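Local coordinates for protein sesquisabinene B synthase 2 (Santalum album, PDB 6A2A) that probably cyclises farnesyl diphosphate to the sesquiterpene sesquisabinene B in a magnesium- or manganese-dependent reaction, as a plant terpene synthase, at residues L172-E177 / C510-S515; E103-V108 / R132-F137; M502-L507 / G531-Y536. One frame throughout, in Å; residues are numbered along the deposited sequence.

Interaction 1 of 3, residues L172-E177 / C510-S515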
# COMPACT_ATOMS: atom_id res chain seq x y z
N LEU A 172 -25.97 -31.12 10.91
CA LEU A 172 -26.70 -30.50 9.79
C LEU A 172 -28.19 -30.36 10.15
O LEU A 172 -28.99 -29.95 9.31
CB LEU A 172 -26.48 -31.27 8.49
CG LEU A 172 -25.32 -30.86 7.61
CD1 LEU A 172 -25.54 -29.48 7.02
CD2 LEU A 172 -23.98 -30.97 8.35
N GLY A 173 -28.54 -30.71 11.35
CA GLY A 173 -29.90 -30.67 11.86
C GLY A 173 -30.44 -29.25 12.07
O GLY A 173 -29.70 -28.26 12.16
N TRP A 174 -31.76 -29.20 12.15
CA TRP A 174 -32.55 -27.94 12.36
C TRP A 174 -33.28 -27.98 13.69
O TRP A 174 -33.32 -28.99 14.42
CB TRP A 174 -33.57 -27.71 11.22
CG TRP A 174 -33.08 -27.67 9.81
CD1 TRP A 174 -31.79 -27.64 9.34
CD2 TRP A 174 -33.92 -27.62 8.66
NE1 TRP A 174 -31.79 -27.56 7.99
CE2 TRP A 174 -33.09 -27.62 7.54
CE3 TRP A 174 -35.31 -27.61 8.47
CZ2 TRP A 174 -33.58 -27.53 6.25
CZ3 TRP A 174 -35.80 -27.52 7.18
CH2 TRP A 174 -34.95 -27.48 6.09
N GLU A 175 -33.87 -26.85 14.10
CA GLU A 175 -34.63 -26.88 15.31
C GLU A 175 -35.82 -27.86 15.10
O GLU A 175 -36.30 -28.01 13.98
CB GLU A 175 -35.15 -25.50 15.75
CG GLU A 175 -34.09 -24.51 16.22
CD GLU A 175 -34.72 -23.22 16.75
OE1 GLU A 175 -35.30 -22.49 15.94
OE2 GLU A 175 -34.74 -23.02 17.94
N GLY A 176 -36.33 -28.37 16.18
CA GLY A 176 -37.46 -29.34 16.15
C GLY A 176 -37.10 -30.68 15.53
O GLY A 176 -37.99 -31.48 15.28
N GLU A 177 -35.82 -30.97 15.24
CA GLU A 177 -35.47 -32.29 14.69
C GLU A 177 -34.79 -33.11 15.79
O GLU A 177 -33.53 -33.28 15.86
CB GLU A 177 -34.65 -32.15 13.41
CG GLU A 177 -35.39 -31.52 12.25
CD GLU A 177 -34.61 -31.42 10.99
OE1 GLU A 177 -33.38 -31.14 11.06
OE2 GLU A 177 -35.21 -31.62 9.88
N CYS A 510 -31.60 -21.45 7.62
CA CYS A 510 -31.60 -20.21 6.79
C CYS A 510 -31.04 -20.54 5.41
O CYS A 510 -31.54 -20.01 4.43
CB CYS A 510 -30.82 -19.04 7.42
SG CYS A 510 -31.48 -18.28 8.91
N LEU A 511 -30.05 -21.46 5.24
CA LEU A 511 -29.51 -21.76 3.93
C LEU A 511 -30.50 -22.51 3.03
O LEU A 511 -30.22 -22.64 1.85
CB LEU A 511 -28.25 -22.60 4.10
CG LEU A 511 -27.10 -21.93 4.87
CD1 LEU A 511 -25.94 -22.87 5.04
CD2 LEU A 511 -26.66 -20.66 4.15
N PHE A 512 -31.59 -23.03 3.56
CA PHE A 512 -32.61 -23.66 2.72
C PHE A 512 -33.68 -22.63 2.34
O PHE A 512 -34.59 -22.96 1.61
CB PHE A 512 -33.21 -24.86 3.44
CG PHE A 512 -32.47 -26.14 3.17
CD1 PHE A 512 -31.21 -26.34 3.70
CD2 PHE A 512 -33.05 -27.15 2.41
CE1 PHE A 512 -30.53 -27.52 3.47
CE2 PHE A 512 -32.37 -28.33 2.17
CZ PHE A 512 -31.10 -28.51 2.69
N GLU A 513 -33.56 -21.40 2.85
CA GLU A 513 -34.27 -20.22 2.22
C GLU A 513 -33.39 -18.97 2.38
O GLU A 513 -33.63 -18.14 3.28
CB GLU A 513 -35.64 -20.01 2.86
CG GLU A 513 -35.62 -19.93 4.38
CD GLU A 513 -36.25 -21.11 5.11
OE1 GLU A 513 -35.65 -22.20 5.08
OE2 GLU A 513 -37.33 -20.93 5.69
N PRO A 514 -32.31 -18.86 1.58
CA PRO A 514 -31.34 -17.81 1.93
C PRO A 514 -31.66 -16.41 1.35
O PRO A 514 -30.99 -15.42 1.71
CB PRO A 514 -30.05 -18.37 1.32
CG PRO A 514 -30.52 -18.94 -0.00
CD PRO A 514 -31.86 -19.57 0.36
N SER A 515 -32.65 -16.30 0.46
CA SER A 515 -32.85 -15.01 -0.22
C SER A 515 -33.10 -13.96 0.86
O SER A 515 -33.75 -14.25 1.85
CB SER A 515 -33.96 -15.09 -1.26
OG SER A 515 -34.85 -13.98 -1.18
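W174 and F512 bring together two loops whose backbones stay well apart, the nearest CA atoms, W174 CA and C510 CA, being 9.6 Å from each other; W174 opens a type II beta turn that ends at E177, and F512 lies within a type I turn running from C510 to E513. The side chains bridge that gap as a T-shaped (edge-to-face) pair. With CG anti to its carbonyl carbon (chi1 -56°), W174 carries its indole toward the F512 loop. The benzo edge points at one face of the phenyl ring, W174 CZ2 lying 3.6 Å from F512 CG. The planes meet at 69°. CZ2 lands off-centre, over the CG side of the phenyl, and CH2 reaches back toward F512 CB. The side chain of E177 folds back over its turn, OE1 accepting a bond from W174 N at 2.8 Å, while OE2 lies above one face of the indole, toward its rim. An alanine in place of F512 would probably leave the indole edge without its aromatic face and open a gap between the loops. R132, from helix 121-133, adds a cation-pi contact to W174 and a salt bridge to E177. The contact thus ties the loop between helices 160-170 and 178-192 to the loop that follows helix 489-510.

Interaction 2 of 3, residues E103-V108 / R132-F137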
# COMPACT_ATOMS: atom_id res chain seq x y z
N GLU A 103 -23.24 -31.64 -9.45
CA GLU A 103 -23.83 -32.53 -10.46
C GLU A 103 -23.71 -33.97 -9.97
O GLU A 103 -24.66 -34.70 -10.03
CB GLU A 103 -23.17 -32.26 -11.82
CG GLU A 103 -23.55 -30.87 -12.34
CD GLU A 103 -23.19 -30.53 -13.77
OE1 GLU A 103 -22.05 -30.85 -14.19
OE2 GLU A 103 -24.04 -29.92 -14.45
N ALA A 104 -22.59 -34.31 -9.34
CA ALA A 104 -22.49 -35.63 -8.73
C ALA A 104 -23.53 -35.81 -7.64
O ALA A 104 -24.15 -36.85 -7.58
CB ALA A 104 -21.07 -35.89 -8.23
N VAL A 105 -23.75 -34.81 -6.77
CA VAL A 105 -24.67 -34.93 -5.66
C VAL A 105 -26.11 -35.09 -6.16
O VAL A 105 -26.89 -35.87 -5.60
CB VAL A 105 -24.55 -33.70 -4.74
CG1 VAL A 105 -25.73 -33.55 -3.79
CG2 VAL A 105 -23.24 -33.79 -3.99
N VAL A 106 -26.44 -34.30 -7.16
CA VAL A 106 -27.79 -34.36 -7.77
C VAL A 106 -28.03 -35.78 -8.32
O VAL A 106 -29.04 -36.42 -7.98
CB VAL A 106 -27.94 -33.30 -8.87
CG1 VAL A 106 -29.21 -33.51 -9.68
CG2 VAL A 106 -27.91 -31.88 -8.31
N MET A 107 -27.12 -36.24 -9.14
CA MET A 107 -27.09 -37.67 -9.66
C MET A 107 -27.37 -38.66 -8.52
O MET A 107 -28.34 -39.45 -8.57
CB MET A 107 -25.74 -38.01 -10.27
CG MET A 107 -25.61 -37.69 -11.76
SD MET A 107 -25.92 -39.13 -12.82
CE MET A 107 -27.00 -38.41 -14.06
N VAL A 108 -26.59 -38.61 -7.43
CA VAL A 108 -26.85 -39.51 -6.35
C VAL A 108 -28.27 -39.26 -5.81
O VAL A 108 -28.94 -40.23 -5.36
CB VAL A 108 -25.78 -39.43 -5.23
CG1 VAL A 108 -26.13 -40.27 -4.03
CG2 VAL A 108 -24.42 -39.83 -5.75
N ARG A 132 -27.87 -32.40 2.52
CA ARG A 132 -28.23 -31.16 3.20
C ARG A 132 -27.16 -30.09 3.00
O ARG A 132 -27.53 -28.90 2.79
CB ARG A 132 -28.52 -31.37 4.67
CG ARG A 132 -29.87 -32.03 4.94
CD ARG A 132 -30.31 -31.81 6.34
NE ARG A 132 -31.61 -32.35 6.68
CZ ARG A 132 -32.33 -32.00 7.73
NH1 ARG A 132 -31.91 -31.05 8.57
NH2 ARG A 132 -33.48 -32.61 7.96
N GLU A 133 -25.88 -30.44 3.02
CA GLU A 133 -24.84 -29.42 2.70
C GLU A 133 -25.08 -28.81 1.32
O GLU A 133 -24.62 -27.71 1.04
CB GLU A 133 -23.45 -30.07 2.69
CG GLU A 133 -23.00 -30.50 4.06
CD GLU A 133 -21.74 -31.35 4.06
OE1 GLU A 133 -21.34 -31.79 2.97
OE2 GLU A 133 -21.11 -31.47 5.15
N ASN A 134 -25.76 -29.57 0.43
CA ASN A 134 -25.95 -29.07 -0.93
C ASN A 134 -27.39 -28.61 -1.19
O ASN A 134 -27.76 -28.44 -2.33
CB ASN A 134 -25.53 -30.12 -1.96
CG ASN A 134 -24.04 -30.22 -2.07
OD1 ASN A 134 -23.45 -29.46 -2.83
ND2 ASN A 134 -23.41 -31.06 -1.27
N GLY A 135 -28.19 -28.44 -0.18
CA GLY A 135 -29.47 -27.78 -0.36
C GLY A 135 -30.56 -28.75 -0.78
O GLY A 135 -31.63 -28.32 -1.26
N ILE A 136 -30.32 -30.04 -0.57
CA ILE A 136 -31.27 -31.10 -0.94
C ILE A 136 -31.75 -31.74 0.36
O ILE A 136 -30.96 -32.35 1.13
CB ILE A 136 -30.61 -32.09 -1.92
CG1 ILE A 136 -30.32 -31.45 -3.27
CG2 ILE A 136 -31.47 -33.33 -2.09
CD1 ILE A 136 -29.27 -32.17 -4.07
N PHE A 137 -33.03 -31.55 0.68
CA PHE A 137 -33.55 -31.92 1.93
C PHE A 137 -33.65 -33.44 2.07
O PHE A 137 -33.99 -34.13 1.11
CB PHE A 137 -34.97 -31.37 2.11
CG PHE A 137 -35.51 -31.59 3.49
CD1 PHE A 137 -35.02 -30.84 4.55
CD2 PHE A 137 -36.44 -32.58 3.76
CE1 PHE A 137 -35.49 -31.05 5.83
CE2 PHE A 137 -36.90 -32.78 5.05
CZ PHE A 137 -36.43 -32.01 6.08
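V105 meets both N134 and I136, and the contact is chiefly apolar. Its two methyl groups divide the work: CG1 lies 3.8 Å from I136 CD1 and 3.9 Å from N134 CB, whereas CG2 faces the amide end of the asparagine, 3.9 Å from N134 ND2. With CG1 anti to the backbone N (chi1 163°) and CG2 beside it, the valine spreads its fork across both partners. The side chains of V105 and I136 run past one another in opposite directions, which brings the delta methyl of the isoleucine against the valine. V106, one residue on, adds a looser touch at the margin, its CG2 4.5 Å from I136 CD1. Further packing on V105 comes from I85 of helix 78-90 and from I130 and M131 of helix 121-133.

Just past its last turn, helix 121-133 ends in a Schellman motif. G135, with positive phi (87°), is its C-prime residue: G135 N bonds R132 O at 3.1 Å, and I136 N turns back to M131 O. This ending presents N134 and I136 together to helix 98-110, within the helical N-terminal terpene synthase domain.

Polar interactions are secondary here, since no hydrogen bond crosses between the segments. The N134 amide instead uses ND2 to donate to I130 O, one turn back in helix 121-133, and V105 CG2 packs against that already engaged nitrogen.

Interaction 3 of 3, residues M502-L507 / G531-Y536; sequences MWWKRL and GSHFFY
The indole of W504 and the imidazole of H533 meet rim to rim, neither ring over the face of the other, with their planes only 21° apart. H533 NE2 sits at the indole edge, and W504 NE1 likewise at the imidazole edge. L507 CD1 lies over one face of the W504 indole, 4.0 Å above its plane and toward the rim. W217 stacks on both rings, so a third aromatic group joins the pair, and H216 meets W504 at an inclined angle.

The link itself is a hydrogen bond from W504 NE1 to H533 NE2, 2.9 Å long with an angle of 160° at the hydrogen. Each partner lies nearly in the ring plane of the other, so the indole N-H meets NE2 close to the imidazole plane. The bond, with the stacked W217, would hold the imidazole against rotation. CG of H533 is anti to its carbonyl carbon, which sends the imidazole out toward helix 489-510, and the two side chains span backbones whose atoms W504 CA and H533 CA are 11.9 Å apart.

I459 of helix 447-462 also packs on H533, whose side chain is about 10 Å from that of N460, a magnesium ligand of this enzyme, although no ion is bound to this chain here. The contact is a buried polar bridge between helices 489-510 and 521-535 in the all-helical class I terpene synthase fold, near its metal site.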
# COMPACT_ATOMS: atom_id res chain seq x y z
N MET A 502 -28.26 -24.36 19.20
CA MET A 502 -29.52 -23.73 18.71
C MET A 502 -29.26 -22.76 17.56
O MET A 502 -29.93 -22.76 16.55
CB MET A 502 -30.20 -23.00 19.87
CG MET A 502 -31.51 -22.31 19.48
SD MET A 502 -31.39 -20.58 18.91
CE MET A 502 -30.75 -19.86 20.41
N TRP A 503 -28.32 -21.83 17.72
CA TRP A 503 -28.11 -20.82 16.67
C TRP A 503 -27.53 -21.46 15.41
O TRP A 503 -27.86 -21.05 14.32
CB TRP A 503 -27.24 -19.68 17.20
CG TRP A 503 -27.92 -18.69 18.09
CD1 TRP A 503 -27.69 -18.45 19.41
CD2 TRP A 503 -28.95 -17.77 17.69
NE1 TRP A 503 -28.54 -17.48 19.88
CE2 TRP A 503 -29.31 -17.04 18.85
CE3 TRP A 503 -29.63 -17.55 16.51
CZ2 TRP A 503 -30.30 -16.07 18.82
CZ3 TRP A 503 -30.66 -16.63 16.50
CH2 TRP A 503 -30.93 -15.88 17.62
N TRP A 504 -26.70 -22.51 15.55
CA TRP A 504 -26.31 -23.26 14.39
C TRP A 504 -27.52 -23.87 13.67
O TRP A 504 -27.54 -23.91 12.47
CB TRP A 504 -25.28 -24.35 14.79
CG TRP A 504 -23.86 -24.01 14.49
CD1 TRP A 504 -22.91 -23.69 15.41
CD2 TRP A 504 -23.22 -23.87 13.22
NE1 TRP A 504 -21.73 -23.42 14.80
CE2 TRP A 504 -21.87 -23.54 13.46
CE3 TRP A 504 -23.62 -24.07 11.88
CZ2 TRP A 504 -20.94 -23.40 12.45
CZ3 TRP A 504 -22.70 -23.89 10.88
CH2 TRP A 504 -21.36 -23.58 11.16
N LYS A 505 -28.45 -24.44 14.41
CA LYS A 505 -29.69 -24.97 13.78
C LYS A 505 -30.41 -23.89 12.94
O LYS A 505 -30.86 -24.13 11.82
CB LYS A 505 -30.58 -25.54 14.87
CG LYS A 505 -30.16 -26.91 15.41
CD LYS A 505 -30.88 -27.21 16.69
CE LYS A 505 -30.41 -28.48 17.34
NZ LYS A 505 -31.16 -28.76 18.57
N ARG A 506 -30.49 -22.69 13.48
CA ARG A 506 -31.11 -21.58 12.73
C ARG A 506 -30.30 -21.21 11.50
O ARG A 506 -30.84 -20.99 10.44
CB ARG A 506 -31.32 -20.42 13.72
CG ARG A 506 -32.13 -20.82 14.94
CD ARG A 506 -32.89 -19.73 15.66
NE ARG A 506 -34.13 -19.45 14.98
CZ ARG A 506 -35.07 -18.63 15.46
NH1 ARG A 506 -34.90 -18.03 16.64
NH2 ARG A 506 -36.17 -18.45 14.77
N LEU A 507 -28.96 -21.08 11.60
CA LEU A 507 -28.10 -20.89 10.46
C LEU A 507 -28.31 -21.94 9.36
O LEU A 507 -28.38 -21.60 8.19
CB LEU A 507 -26.65 -20.99 10.95
CG LEU A 507 -25.82 -19.78 11.29
CD1 LEU A 507 -24.33 -20.16 11.27
CD2 LEU A 507 -26.08 -18.56 10.42
N GLY A 531 -14.38 -20.06 11.89
CA GLY A 531 -13.16 -19.40 12.38
C GLY A 531 -13.17 -19.25 13.89
O GLY A 531 -12.15 -19.48 14.53
N SER A 532 -14.30 -18.84 14.49
CA SER A 532 -14.38 -18.66 15.92
C SER A 532 -14.20 -19.99 16.66
O SER A 532 -13.49 -20.06 17.66
CB SER A 532 -15.68 -17.96 16.32
OG SER A 532 -15.67 -16.66 15.74
N HIS A 533 -14.85 -21.00 16.18
CA HIS A 533 -14.71 -22.31 16.83
C HIS A 533 -13.25 -22.75 16.79
O HIS A 533 -12.75 -23.26 17.82
CB HIS A 533 -15.50 -23.45 16.13
CG HIS A 533 -16.98 -23.46 16.35
ND1 HIS A 533 -17.53 -23.67 17.57
CD2 HIS A 533 -17.99 -23.25 15.49
CE1 HIS A 533 -18.83 -23.68 17.45
NE2 HIS A 533 -19.14 -23.38 16.21
N PHE A 534 -12.61 -22.54 15.64
CA PHE A 534 -11.28 -23.08 15.45
C PHE A 534 -10.27 -22.31 16.30
O PHE A 534 -9.35 -22.94 16.90
CB PHE A 534 -10.89 -23.02 13.98
CG PHE A 534 -9.57 -23.67 13.71
CD1 PHE A 534 -9.42 -25.03 13.94
CD2 PHE A 534 -8.57 -22.95 13.13
CE1 PHE A 534 -8.22 -25.65 13.61
CE2 PHE A 534 -7.37 -23.57 12.81
CZ PHE A 534 -7.22 -24.91 13.05
N PHE A 535 -10.42 -20.99 16.37
CA PHE A 535 -9.41 -20.15 17.01
C PHE A 535 -9.68 -19.94 18.51
O PHE A 535 -8.81 -19.38 19.22
CB PHE A 535 -9.23 -18.82 16.25
CG PHE A 535 -8.41 -18.98 15.00
CD1 PHE A 535 -7.06 -19.32 15.09
CD2 PHE A 535 -9.01 -18.93 13.76
CE1 PHE A 535 -6.33 -19.56 13.94
CE2 PHE A 535 -8.27 -19.16 12.61
CZ PHE A 535 -6.93 -19.44 12.70
N TYR A 536 -10.84 -20.31 19.02
CA TYR A 536 -11.12 -20.23 20.49
C TYR A 536 -11.48 -21.60 21.08
O TYR A 536 -12.37 -21.74 21.88
CB TYR A 536 -12.20 -19.15 20.69
CG TYR A 536 -11.83 -17.84 20.04
CD1 TYR A 536 -10.78 -17.06 20.51
CD2 TYR A 536 -12.54 -17.36 18.97
CE1 TYR A 536 -10.44 -15.85 19.89
CE2 TYR A 536 -12.21 -16.17 18.34
CZ TYR A 536 -11.13 -15.43 18.77
OH TYR A 536 -10.85 -14.26 18.12

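Overall arrangement
Along the chain, interaction 2 closes within the N-terminal terpene synthase domain before interaction 1 opens, while the segments of interactions 1 and 3 alternate. Interaction 1 is the middle member: its centre lies about 15 Å from that of interaction 2 and about 14 Å from that of interaction 3, whereas the centres of the latter two are about 23 Å apart and the contacts do not touch. R132 and the backbone around G135 join interaction 2 to the loops of interaction 1, and E175 packs on M502 and K505 of interaction 3. Helix 489-510 carries one segment of interaction 3 and leads into 510-515. The series therefore runs from the N-terminal helices, across two loops, one from each part, that meet at interaction 1, into the metal-binding helical part.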